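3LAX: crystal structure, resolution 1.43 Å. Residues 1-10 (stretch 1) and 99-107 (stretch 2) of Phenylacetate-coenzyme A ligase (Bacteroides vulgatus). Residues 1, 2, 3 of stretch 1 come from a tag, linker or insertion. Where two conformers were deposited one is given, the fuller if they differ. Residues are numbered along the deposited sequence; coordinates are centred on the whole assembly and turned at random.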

ATOM      1  N   SER A   1      15.288   1.512  -1.600  1.00 44.13           N
ATOM      2  CA  SER A   1      14.587   0.631  -0.671  1.00 42.34           C
ATOM      3  C   SER A   1      14.301  -0.710  -1.338  1.00 40.35           C
ATOM      4  O   SER A   1      14.600  -0.892  -2.520  1.00 41.15           O
ATOM      5  CB  SER A   1      13.278   1.278  -0.205  1.00 41.39           C
ATOM      6  OG  SER A   1      12.301   1.287  -1.232  1.00 39.91           O
ATOM      7  N   ASN A   2      13.721  -1.651  -0.596  1.00 37.22           N
ATOM      8  CA  ASN A   2      13.332  -2.914  -1.217  1.00 34.96           C
ATOM      9  C   ASN A   2      12.096  -2.741  -2.104  1.00 33.12           C
ATOM     10  O   ASN A   2      11.581  -3.703  -2.674  1.00 31.52           O
ATOM     11  CB  ASN A   2      13.191  -4.064  -0.194  1.00 32.48           C
ATOM     12  CG  ASN A   2      12.014  -3.885   0.761  1.00 30.30           C
ATOM     13  OD1 ASN A   2      11.303  -2.880   0.723  1.00 26.96           O
ATOM     14  ND2 ASN A   2      11.814  -4.877   1.635  1.00 30.97           N
ATOM     15  N   ALA A   3      11.644  -1.496  -2.233  0.80 32.43           N
ATOM     16  CA  ALA A   3      10.581  -1.170  -3.177  0.80 30.77           C
ATOM     17  C   ALA A   3      11.042  -1.411  -4.610  0.80 31.20           C
ATOM     18  O   ALA A   3      10.219  -1.652  -5.492  0.80 30.70           O
ATOM     19  CB  ALA A   3      10.119   0.277  -3.003  0.80 30.73           C
ATOM     20  N   ASP A   4      12.351  -1.347  -4.847  1.00 31.99           N
ATOM     21  CA  ASP A   4      12.941  -1.589  -6.164  0.50 32.15           C
ATOM     22  C   ASP A   4      12.919  -3.068  -6.530  1.00 32.37           C
ATOM     23  O   ASP A   4      13.121  -3.440  -7.691  1.00 30.23           O
ATOM     24  CB  ASP A   4      14.395  -1.103  -6.195  0.50 32.39           C
ATOM     25  CG  ASP A   4      14.511   0.410  -6.153  0.50 32.81           C
ATOM     26  OD1 ASP A   4      13.466   1.087  -6.190  0.50 33.29           O
ATOM     27  OD2 ASP A   4      15.648   0.918  -6.084  0.50 33.44           O
ATOM     28  N   ASP A   5      12.717  -3.916  -5.524  1.00 27.99           N
ATOM     29  CA  ASP A   5      12.729  -5.353  -5.771  1.00 27.01           C
ATOM     30  C   ASP A   5      11.361  -5.857  -6.205  1.00 25.15           C
ATOM     31  O   ASP A   5      10.384  -5.738  -5.475  1.00 26.10           O
ATOM     32  CB  ASP A   5      13.208  -6.111  -4.541  1.00 28.92           C
ATOM     33  CG  ASP A   5      14.615  -5.733  -4.147  1.00 31.31           C
ATOM     34  OD1 ASP A   5      15.536  -5.918  -4.975  1.00 32.31           O
ATOM     35  OD2 ASP A   5      14.802  -5.251  -3.012  1.00 33.75           O
HETATM   36  N   MSE A   6      11.314  -6.413  -7.412  1.00 25.50           N
HETATM   37  CA  MSE A   6      10.099  -6.965  -7.978  1.00 25.39           C
HETATM   38  C   MSE A   6       9.525  -8.010  -7.033  1.00 25.17           C
HETATM   39  O   MSE A   6      10.261  -8.817  -6.458  1.00 26.72           O
HETATM   40  CB  MSE A   6      10.438  -7.613  -9.323  1.00 29.81           C
HETATM   41  CG  MSE A   6       9.261  -7.948 -10.206  1.00 31.56           C
HETATM   42 SE   MSE A   6       9.857  -8.926 -11.775  0.65 34.58          SE
HETATM   43  CE  MSE A   6      10.354 -10.592 -10.894  1.00 36.43           C
ATOM     44  N   ILE A   7       8.211  -7.990  -6.858  1.00 25.07           N
ATOM     45  CA  ILE A   7       7.567  -9.041  -6.102  1.00 25.11           C
ATOM     46  C   ILE A   7       6.633  -9.810  -7.012  1.00 24.35           C
ATOM     47  O   ILE A   7       6.305  -9.368  -8.112  1.00 25.21           O
ATOM     48  CB  ILE A   7       6.806  -8.493  -4.892  1.00 26.93           C
ATOM     49  CG1 ILE A   7       5.662  -7.594  -5.343  1.00 25.92           C
ATOM     50  CG2 ILE A   7       7.751  -7.720  -3.996  1.00 27.43           C
ATOM     51  CD1 ILE A   7       4.832  -7.033  -4.206  1.00 28.90           C
ATOM     52  N   ILE A   8       6.229 -10.983  -6.562  1.00 24.60           N
ATOM     53  CA  ILE A   8       5.308 -11.812  -7.319  0.50 26.19           C
ATOM     54  C   ILE A   8       4.147 -12.208  -6.422  1.00 27.26           C
ATOM     55  O   ILE A   8       4.353 -12.761  -5.340  1.00 29.68           O
ATOM     56  CB  ILE A   8       6.015 -13.062  -7.861  0.50 27.89           C
ATOM     57  CG1 ILE A   8       7.107 -12.652  -8.855  0.50 28.13           C
ATOM     58  CG2 ILE A   8       5.014 -14.001  -8.514  0.50 28.89           C
ATOM     59  CD1 ILE A   8       7.991 -13.801  -9.302  0.50 29.76           C
ATOM     60  N   LEU A   9       2.932 -11.908  -6.863  1.00 26.84           N
ATOM     61  CA  LEU A   9       1.742 -12.182  -6.075  1.00 29.07           C
ATOM     62  C   LEU A   9       0.687 -12.836  -6.956  1.00 30.85           C
ATOM     63  O   LEU A   9       0.279 -12.264  -7.966  1.00 28.87           O
ATOM     64  CB  LEU A   9       1.209 -10.886  -5.469  1.00 29.29           C
ATOM     65  CG  LEU A   9      -0.053 -11.002  -4.620  1.00 29.76           C
ATOM     66  CD1 LEU A   9       0.232 -11.720  -3.307  1.00 31.74           C
ATOM     67  CD2 LEU A   9      -0.591  -9.624  -4.355  1.00 30.17           C
ATOM     68  N   LYS A  10       0.244 -14.026  -6.549  1.00 36.24           N
ATOM     69  CA  LYS A  10      -0.690 -14.812  -7.351  0.50 38.12           C
ATOM     70  C   LYS A  10      -0.324 -14.826  -8.839  1.00 37.81           C
ATOM     71  O   LYS A  10      -1.193 -14.592  -9.688  1.00 38.80           O
ATOM     72  CB  LYS A  10      -2.116 -14.280  -7.175  0.50 39.16           C
ATOM     73  CG  LYS A  10      -2.987 -15.131  -6.266  0.50 39.88           C
ATOM     74  CD  LYS A  10      -2.229 -15.574  -5.032  0.50 39.19           C
ATOM     75  CE  LYS A  10      -3.064 -16.532  -4.208  0.50 38.98           C
ATOM     76  NZ  LYS A  10      -2.242 -17.274  -3.216  0.50 38.82           N
ATOM     77  N   ALA A  99      15.040   1.856   4.396  1.00 47.64           N
ATOM     78  CA  ALA A  99      13.690   2.012   3.864  1.00 46.40           C
ATOM     79  C   ALA A  99      13.059   0.670   3.477  1.00 44.42           C
ATOM     80  O   ALA A  99      12.997   0.320   2.301  1.00 44.96           O
ATOM     81  CB  ALA A  99      13.694   2.969   2.673  1.00 46.65           C
ATOM     82  N   VAL A 100      12.598  -0.079   4.475  1.00 40.89           N
ATOM     83  CA  VAL A 100      11.858  -1.317   4.238  1.00 35.70           C
ATOM     84  C   VAL A 100      10.411  -0.987   3.851  1.00 29.38           C
ATOM     85  O   VAL A 100       9.591  -0.653   4.711  1.00 30.18           O
ATOM     86  CB  VAL A 100      11.872  -2.213   5.495  1.00 37.92           C
ATOM     87  CG1 VAL A 100      11.001  -3.445   5.299  1.00 38.86           C
ATOM     88  CG2 VAL A 100      13.303  -2.611   5.845  1.00 39.59           C
ATOM     89  N   ARG A 101      10.105  -1.070   2.556  1.00 22.30           N
ATOM     90  CA  ARG A 101       8.784  -0.687   2.051  1.00 18.80           C
ATOM     91  C   ARG A 101       7.873  -1.883   1.867  1.00 16.90           C
ATOM     92  O   ARG A 101       6.667  -1.730   1.734  1.00 18.31           O
ATOM     93  CB  ARG A 101       8.895   0.068   0.731  1.00 19.75           C
ATOM     94  CG  ARG A 101       9.594   1.395   0.840  1.00 21.49           C
ATOM     95  CD  ARG A 101       8.882   2.327   1.817  1.00 22.08           C
ATOM     96  NE  ARG A 101       9.261   3.704   1.547  1.00 24.13           N
ATOM     97  CZ  ARG A 101       9.054   4.721   2.380  1.00 25.17           C
ATOM     98  NH1 ARG A 101       8.473   4.509   3.554  1.00 26.17           N
ATOM     99  NH2 ARG A 101       9.426   5.948   2.035  1.00 25.35           N
ATOM    100  N   VAL A 102       8.463  -3.072   1.838  1.00 17.07           N
ATOM    101  CA  VAL A 102       7.702  -4.291   1.670  1.00 17.27           C
ATOM    102  C   VAL A 102       8.024  -5.250   2.801  1.00 18.93           C
ATOM    103  O   VAL A 102       9.198  -5.533   3.062  1.00 23.47           O
ATOM    104  CB  VAL A 102       8.040  -4.976   0.327  1.00 18.13           C
ATOM    105  CG1 VAL A 102       7.194  -6.225   0.136  1.00 19.26           C
ATOM    106  CG2 VAL A 102       7.837  -4.007  -0.811  1.00 18.92           C
ATOM    107  N   LYS A 103       6.982  -5.732   3.476  1.00 18.50           N
ATOM    108  CA  LYS A 103       7.102  -6.781   4.480  1.00 19.74           C
ATOM    109  C   LYS A 103       6.405  -8.032   3.945  1.00 20.54           C
ATOM    110  O   LYS A 103       5.182  -8.070   3.818  1.00 21.47           O
ATOM    111  CB  LYS A 103       6.493  -6.331   5.811  1.00 24.19           C
ATOM    112  CG  LYS A 103       6.486  -7.416   6.874  1.00 28.04           C
ATOM    113  CD  LYS A 103       6.490  -6.843   8.277  1.00 33.69           C
ATOM    114  CE  LYS A 103       5.392  -5.824   8.460  1.00 35.31           C
ATOM    115  NZ  LYS A 103       5.187  -5.469   9.901  1.00 36.01           N
ATOM    116  N   ASP A 104       7.195  -9.049   3.611  1.00 19.98           N
ATOM    117  CA  ASP A 104       6.660 -10.260   3.001  1.00 21.66           C
ATOM    118  C   ASP A 104       6.699 -11.396   4.015  1.00 22.92           C
ATOM    119  O   ASP A 104       7.759 -11.952   4.312  1.00 24.68           O
ATOM    120  CB  ASP A 104       7.454 -10.630   1.743  1.00 21.14           C
ATOM    121  CG  ASP A 104       6.768 -11.693   0.905  1.00 21.30           C
ATOM    122  OD1 ASP A 104       5.865 -12.392   1.415  1.00 20.92           O
ATOM    123  OD2 ASP A 104       7.139 -11.829  -0.284  1.00 25.10           O
ATOM    124  N   LEU A 105       5.524 -11.738   4.532  1.00 22.33           N
ATOM    125  CA  LEU A 105       5.404 -12.709   5.600  1.00 24.59           C
ATOM    126  C   LEU A 105       4.992 -14.064   5.060  1.00 24.84           C
ATOM    127  O   LEU A 105       4.684 -14.974   5.819  1.00 29.61           O
ATOM    128  CB  LEU A 105       4.377 -12.217   6.611  1.00 26.82           C
ATOM    129  CG  LEU A 105       4.717 -10.859   7.232  1.00 29.88           C
ATOM    130  CD1 LEU A 105       3.657 -10.433   8.240  1.00 30.71           C
ATOM    131  CD2 LEU A 105       6.088 -10.919   7.892  1.00 31.76           C
ATOM    132  N   ARG A 106       4.976 -14.197   3.742  1.00 23.49           N
ATOM    133  CA  ARG A 106       4.649 -15.474   3.141  1.00 25.42           C
ATOM    134  C   ARG A 106       5.856 -16.373   3.293  1.00 29.84           C
ATOM    135  O   ARG A 106       6.966 -15.898   3.524  1.00 33.95           O
ATOM    136  CB  ARG A 106       4.305 -15.301   1.666  1.00 23.99           C
ATOM    137  CG  ARG A 106       3.138 -14.348   1.434  1.00 22.71           C
ATOM    138  CD  ARG A 106       2.947 -14.132  -0.047  1.00 23.45           C
ATOM    139  NE  ARG A 106       4.103 -13.457  -0.626  1.00 22.30           N
ATOM    140  CZ  ARG A 106       4.295 -13.292  -1.929  1.00 25.37           C
ATOM    141  NH1 ARG A 106       3.401 -13.759  -2.793  1.00 28.41           N
ATOM    142  NH2 ARG A 106       5.379 -12.661  -2.365  1.00 24.41           N
ATOM    143  N   LYS A 107       5.649 -17.673   3.180  1.00 31.25           N
ATOM    144  CA  LYS A 107       6.793 -18.566   3.173  1.00 34.33           C
ATOM    145  C   LYS A 107       7.348 -18.687   1.760  1.00 36.93           C
ATOM    146  O   LYS A 107       6.589 -18.737   0.790  1.00 37.36           O
ATOM    147  CB  LYS A 107       6.436 -19.913   3.801  1.00 36.37           C
ATOM    148  CG  LYS A 107       6.362 -19.813   5.318  1.00 40.47           C
ATOM    149  CD  LYS A 107       5.799 -21.053   5.975  1.00 44.35           C
ATOM    150  CE  LYS A 107       5.839 -20.896   7.485  1.00 46.94           C
ATOM    151  NZ  LYS A 107       5.225 -19.605   7.909  1.00 48.91           N
TER

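The contact buries 445 Å², both sides summed, and its five cross-stretch hydrogen bonds fall into two clusters, each pairing a polar side chain with backbone. Ser1, a tag residue, folds its hydroxyl (chi1 72°, p) back to accept a hydrogen bond from Ala3 N (OG to N, 3.0 Å), at the start of the 3-10 segment of residues 2-4. Asn2, also from the tag, has its CA-to-CB bond sideways, yet chi1 of 68° (p) brings the amide to stretch 2. There Asn2 OD1 accepts from Arg101 N at 2.8 Å and from Val102 N at 3.1 Å, while Asn2 ND2 donates to Val102 O at 3.1 Å (N-H...O 151°). A carboxamide suits this place because it carries donor and acceptor together. Ala3, the last tag residue, is buried, its CB 3.9 Å from Arg101 CB. Asp4 to Met6 make no contact. Ile7 points toward stretch 2, and its CG2 lies 4.4 Å from CG1 of buried Val102, a loose apolar contact. Ile8 contributes its backbone: its O lies near the guanidinium plane, accepting from Arg106 NH1 (2.9 Å, 153°) and Arg106 NH2 (3.1 Å, 139°). Asp104 grips the same guanidinium at two points, OD1 accepting from Arg106 NE at 2.9 Å and OD2 forming a salt bridge with Arg106 NH2 at 2.8 Å (both N-H...O 170°). Leu9 CD1 packs 3.8 Å from Arg106 NH1.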